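UV damage endonuclease (Sulfolobus acidocaldarius, PDB 3TC3) probably cuts DNA at UV-induced and other lesions, as a manganese-binding TIM-barrel endonuclease of DNA repair. Local coordinates at residues A[118-123]-A[148-153]; A[22-27]-A[297-302]. All coordinates share one frame; numbering follows the deposited sequence.

Interaction 1 (A[118-123]-A[148-153])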
loop_
_atom_site.group_PDB
_atom_site.type_symbol
_atom_site.label_atom_id
_atom_site.label_comp_id
_atom_site.label_asym_id
_atom_site.label_seq_id
_atom_site.Cartn_x
_atom_site.Cartn_y
_atom_site.Cartn_z
ATOM N N ILE A 118 8.796 1.136 -1.702
ATOM C CA ILE A 118 7.510 1.774 -2.129
ATOM C C ILE A 118 6.356 0.751 -2.166
ATOM O O ILE A 118 6.497 -0.393 -2.683
ATOM C CB ILE A 118 7.682 2.370 -3.566
ATOM C CG1 ILE A 118 8.640 3.600 -3.532
ATOM C CG2 ILE A 118 6.363 2.817 -4.164
ATOM C CD1 ILE A 118 8.192 4.737 -2.582
ATOM N N SER A 119 5.208 1.161 -1.680
ATOM C CA SER A 119 3.999 0.380 -1.873
ATOM C C SER A 119 2.894 1.339 -2.383
ATOM O O SER A 119 3.082 2.586 -2.412
ATOM C CB SER A 119 3.526 -0.298 -0.601
ATOM O OG SER A 119 3.167 0.687 0.355
ATOM N N MET A 120 1.821 0.750 -2.925
ATOM C CA MET A 120 0.616 1.498 -3.255
ATOM C C MET A 120 -0.530 0.606 -2.865
ATOM O O MET A 120 -0.440 -0.616 -2.968
ATOM C CB MET A 120 0.482 1.842 -4.744
ATOM C CG MET A 120 1.665 2.769 -5.248
ATOM S SD MET A 120 1.351 3.272 -6.998
ATOM C CE MET A 120 0.056 4.511 -6.724
ATOM N N HIS A 121 -1.689 1.240 -2.558
ATOM C CA HIS A 121 -2.924 0.461 -2.212
ATOM C C HIS A 121 -4.063 1.130 -2.962
ATOM O O HIS A 121 -4.559 2.182 -2.578
ATOM C CB HIS A 121 -3.145 0.587 -0.689
ATOM C CG HIS A 121 -4.425 -0.054 -0.143
ATOM N ND1 HIS A 121 -5.627 0.515 -0.225
ATOM C CD2 HIS A 121 -4.587 -1.198 0.645
ATOM C CE1 HIS A 121 -6.548 -0.240 0.432
ATOM N NE2 HIS A 121 -5.908 -1.279 0.985
ATOM N N PRO A 122 -4.547 0.488 -3.986
ATOM C CA PRO A 122 -5.668 1.064 -4.757
ATOM C C PRO A 122 -6.966 1.207 -3.978
ATOM O O PRO A 122 -7.854 1.930 -4.441
ATOM C CB PRO A 122 -5.894 0.083 -5.948
ATOM C CG PRO A 122 -4.903 -0.822 -5.828
ATOM C CD PRO A 122 -4.011 -0.731 -4.596
ATOM N N GLY A 123 -7.134 0.431 -2.918
ATOM C CA GLY A 123 -8.372 0.520 -2.052
ATOM C C GLY A 123 -9.600 -0.210 -2.570
ATOM O O GLY A 123 -9.500 -1.038 -3.453
ATOM N N ASP A 148 1.577 0.886 -14.289
ATOM C CA ASP A 148 2.160 1.884 -15.218
ATOM C C ASP A 148 2.910 2.989 -14.439
ATOM O O ASP A 148 3.908 3.555 -14.950
ATOM C CB ASP A 148 1.049 2.533 -16.071
ATOM C CG ASP A 148 0.508 1.602 -17.167
ATOM O OD1 ASP A 148 1.118 0.548 -17.410
ATOM O OD2 ASP A 148 -0.535 1.963 -17.722
ATOM N N LEU A 149 2.302 3.453 -13.324
ATOM C CA LEU A 149 2.940 4.564 -12.579
ATOM C C LEU A 149 4.324 4.122 -12.076
ATOM O O LEU A 149 5.354 4.818 -12.275
ATOM C CB LEU A 149 2.036 5.053 -11.439
ATOM C CG LEU A 149 2.604 6.203 -10.621
ATOM C CD1 LEU A 149 2.702 7.472 -11.536
ATOM C CD2 LEU A 149 1.783 6.452 -9.401
ATOM N N LEU A 150 4.383 2.970 -11.452
ATOM C CA LEU A 150 5.633 2.386 -10.942
ATOM C C LEU A 150 6.615 2.125 -12.116
ATOM O O LEU A 150 7.834 2.451 -11.984
ATOM C CB LEU A 150 5.301 1.116 -10.166
ATOM C CG LEU A 150 4.427 1.486 -8.895
ATOM C CD1 LEU A 150 3.987 0.155 -8.246
ATOM C CD2 LEU A 150 5.197 2.282 -7.872
ATOM N N ASP A 151 6.092 1.613 -13.257
ATOM C CA ASP A 151 6.968 1.420 -14.411
ATOM C C ASP A 151 7.539 2.737 -14.881
ATOM O O ASP A 151 8.702 2.800 -15.311
ATOM C CB ASP A 151 6.161 0.833 -15.536
ATOM C CG ASP A 151 5.927 -0.644 -15.457
ATOM O OD1 ASP A 151 6.538 -1.360 -14.659
ATOM O OD2 ASP A 151 5.114 -1.103 -16.296
ATOM N N SER A 152 6.774 3.808 -14.881
ATOM C CA SER A 152 7.221 5.096 -15.406
ATOM C C SER A 152 8.294 5.683 -14.540
ATOM O O SER A 152 9.122 6.486 -15.043
ATOM C CB SER A 152 6.031 6.065 -15.520
ATOM O OG SER A 152 5.646 6.632 -14.250
ATOM N N MET A 153 8.315 5.321 -13.253
ATOM C CA MET A 153 9.381 5.748 -12.333
ATOM C C MET A 153 10.618 4.851 -12.454
ATOM O O MET A 153 11.675 5.215 -11.930
ATOM C CB MET A 153 8.892 5.723 -10.879
ATOM C CG MET A 153 7.778 6.710 -10.720
ATOM S SD MET A 153 7.099 6.675 -9.038
ATOM C CE MET A 153 5.993 8.063 -9.070
#

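Interaction 2 (A[22-27]-A[297-302])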
loop_
_atom_site.group_PDB
_atom_site.type_symbol
_atom_site.label_atom_id
_atom_site.label_comp_id
_atom_site.label_asym_id
_atom_site.label_seq_id
_atom_site.Cartn_x
_atom_site.Cartn_y
_atom_site.Cartn_z
ATOM N N MET A 22 14.756 -2.459 10.466
ATOM C CA MET A 22 13.346 -2.095 10.111
ATOM C C MET A 22 13.297 -0.720 9.455
ATOM O O MET A 22 14.002 0.213 9.919
ATOM C CB MET A 22 12.472 -2.130 11.337
ATOM C CG MET A 22 12.132 -3.593 11.782
ATOM S SD MET A 22 11.433 -3.544 13.461
ATOM C CE MET A 22 10.251 -4.849 13.466
ATOM N N ARG A 23 12.527 -0.566 8.363
ATOM C CA ARG A 23 12.256 0.742 7.770
ATOM C C ARG A 23 10.882 1.159 8.220
ATOM O O ARG A 23 10.052 0.262 8.412
ATOM C CB ARG A 23 12.255 0.744 6.245
ATOM C CG ARG A 23 13.596 0.424 5.669
ATOM C CD ARG A 23 13.154 0.277 4.198
ATOM N NE ARG A 23 14.262 0.130 3.328
ATOM C CZ ARG A 23 14.510 -0.918 2.576
ATOM N NH1 ARG A 23 13.750 -2.005 2.583
ATOM N NH2 ARG A 23 15.596 -0.872 1.820
ATOM N N VAL A 24 10.687 2.445 8.434
ATOM C CA VAL A 24 9.382 2.990 8.750
ATOM C C VAL A 24 8.796 3.752 7.564
ATOM O O VAL A 24 9.527 4.429 6.859
ATOM C CB VAL A 24 9.619 4.057 9.892
ATOM C CG1 VAL A 24 8.346 4.949 10.165
ATOM C CG2 VAL A 24 10.190 3.402 11.152
ATOM N N GLY A 25 7.476 3.576 7.327
ATOM C CA GLY A 25 6.757 4.405 6.350
ATOM C C GLY A 25 5.492 5.001 6.835
ATOM O O GLY A 25 4.981 4.642 7.859
ATOM N N TYR A 26 5.012 5.947 5.995
ATOM C CA TYR A 26 3.626 6.468 6.193
ATOM C C TYR A 26 2.970 6.591 4.825
ATOM O O TYR A 26 3.615 6.361 3.785
ATOM C CB TYR A 26 3.562 7.704 7.049
ATOM C CG TYR A 26 4.290 8.864 6.463
ATOM C CD1 TYR A 26 5.730 8.968 6.547
ATOM C CD2 TYR A 26 3.575 9.903 5.774
ATOM C CE1 TYR A 26 6.424 10.056 5.972
ATOM C CE2 TYR A 26 4.287 10.962 5.190
ATOM C CZ TYR A 26 5.691 11.002 5.274
ATOM O OH TYR A 26 6.313 12.121 4.702
ATOM N N VAL A 27 1.713 7.055 4.827
ATOM C CA VAL A 27 0.849 6.849 3.617
ATOM C C VAL A 27 0.483 8.186 2.965
ATOM O O VAL A 27 -0.063 9.097 3.620
ATOM C CB VAL A 27 -0.444 6.178 4.083
ATOM C CG1 VAL A 27 -1.526 6.107 2.928
ATOM C CG2 VAL A 27 -0.105 4.759 4.649
ATOM N N LEU A 297 7.570 9.954 12.721
ATOM C CA LEU A 297 8.650 10.512 13.566
ATOM C C LEU A 297 8.733 9.853 14.903
ATOM O O LEU A 297 9.853 9.591 15.349
ATOM C CB LEU A 297 8.530 12.026 13.729
ATOM C CG LEU A 297 8.710 12.752 12.380
ATOM C CD1 LEU A 297 8.368 14.205 12.568
ATOM C CD2 LEU A 297 10.122 12.563 11.810
ATOM N N LYS A 298 7.580 9.518 15.515
ATOM C CA LYS A 298 7.581 8.867 16.840
ATOM C C LYS A 298 8.188 7.481 16.609
ATOM O O LYS A 298 9.037 7.011 17.411
ATOM C CB LYS A 298 6.146 8.741 17.340
ATOM C CG LYS A 298 5.298 10.027 17.721
ATOM C CD LYS A 298 3.778 9.525 18.034
ATOM C CE LYS A 298 2.906 10.495 18.762
ATOM N NZ LYS A 298 1.728 9.634 19.167
ATOM N N ALA A 299 7.818 6.785 15.498
ATOM C CA ALA A 299 8.360 5.447 15.348
ATOM C C ALA A 299 9.889 5.413 15.073
ATOM O O ALA A 299 10.575 4.516 15.560
ATOM C CB ALA A 299 7.575 4.731 14.197
ATOM N N VAL A 300 10.398 6.400 14.298
ATOM C CA VAL A 300 11.836 6.460 14.022
ATOM C C VAL A 300 12.567 6.637 15.390
ATOM O O VAL A 300 13.578 5.941 15.604
ATOM C CB VAL A 300 12.084 7.661 13.099
ATOM C CG1 VAL A 300 13.584 8.030 13.087
ATOM C CG2 VAL A 300 11.740 7.322 11.717
ATOM N N LYS A 301 12.015 7.487 16.217
ATOM C CA LYS A 301 12.627 7.769 17.560
ATOM C C LYS A 301 12.695 6.480 18.388
ATOM O O LYS A 301 13.779 6.168 18.896
ATOM C CB LYS A 301 11.851 8.856 18.272
ATOM C CG LYS A 301 12.476 9.327 19.592
ATOM C CD LYS A 301 11.410 10.038 20.450
ATOM C CE LYS A 301 10.761 8.971 21.371
ATOM N NZ LYS A 301 9.487 9.347 22.110
ATOM N N VAL A 302 11.619 5.662 18.399
ATOM C CA VAL A 302 11.602 4.386 19.139
ATOM C C VAL A 302 12.617 3.433 18.525
ATOM O O VAL A 302 13.396 2.781 19.227
ATOM C CB VAL A 302 10.160 3.794 19.188
ATOM C CG1 VAL A 302 10.156 2.395 19.714
ATOM C CG2 VAL A 302 9.222 4.695 19.992
#

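Interaction 1 (A[118-123]-A[148-153])
Strand 118-120, whose Ile118 and Met120 reach Leu149 and Leu150, runs nearly antiparallel to helix 148-153, at 157° with 10.8 Å between the two axes. Side chains alone bridge this gap. Met120 does so with the end of its chain, which runs extended to SD, then turns at the third torsion (75°), and its CE methyl lands on Leu149 CD2 at 3.7 Å. There the methionine lies nearly perpendicular to the leucine. Just behind the methyl, Met120 SD lies 4.0 Å from Leu150 CG, where the two side chains run alongside in opposing senses. Leu150 CD2 then extends to the strand's other outward residue, meeting Ile118 CG2 at 3.9 Å, so a single leucine spans both. Around this apolar patch, Ile111 of helix 101-113 touches Ile118 and Leu104 of the same helix touches Leu149, while Ile155 packs on both Ile118 and Leu150. On the helix, Leu149 O accepts from both Ser152 OG (2.7 Å) and Met153 N. Buried helix-on-strand contact of this kind belongs to the beta-alpha-beta unit of strand 117-120, helix 133-153 and strand 158-162 in the TIM barrel.

Interaction 2 (A[22-27]-A[297-302])
Val24 and Val300 adopt similar first torsions, 169° and 164°, and these place the methyls that meet. In Val24, CG1 lies anti to the backbone N and CG2 anti to the carbonyl carbon, which spreads both branches of the fork against helix 297-302. Ala299 CB sits over this fork almost evenly, 4.1 Å from Val24 CG1 and 4.2 Å from Val24 CG2. Val300 brings one branch to the same fork: its CG2 is 4.3 Å from Val24 CG2 and 4.4 Å from Val24 CG1. The two methyls lie side by side against the valine, 5.5 Å apart from Ala299 CB to Val300 CG2. The backbones come close, 6.8 Å from Val24 CA to Val300 CA, consistent with a side chain as small as that of Ala299 at the interface. Ala296 and Leu303, on the neighbouring turns of helix 293-305, also touch Val24, and Ala299 continues onto Leu287 of strand 283-287 and Phe273 of helix 270-279.

Arg23 forms a salt bridge with Asp284, Tyr26 OH hydrogen-bonds to Asn69 and Asn30, and Lys298 NZ to Thr267 OG1 and Ile268 O. The strand itself is joined to strand 283-287 through backbone bonds of Arg23 and Gly25, so the helix packs on the seam where the first and last barrel strands meet. Between Val24 and the helix the chemistry is purely aliphatic: methyl groups in van der Waals contact, without a directional bond, which suggests that here, between Val24 and the pair Ala299 and Val300, burial and the fit of methyl groups do the holding.

Overall arrangement
Both contacts press a helix of the outer layer onto the same closed, eight-stranded parallel barrel, with their centres 21 Å apart and their nearest atoms about 7 Å apart. Strand 22-27 is first and strand 117-120 third in the barrel order, with strand 76-78 between them. Along the chain, interaction 1 falls wholly between the two halves of interaction 2. Interaction 1 is local, within one beta-alpha-beta unit, whereas interaction 2 brings together the two ends of the chain where the barrel closes. The side chains of Met120 and Val24 each lie about 11 Å from those of Asp251 and Glu288, so both contacts belong to the barrel framework some way from these manganese ligands.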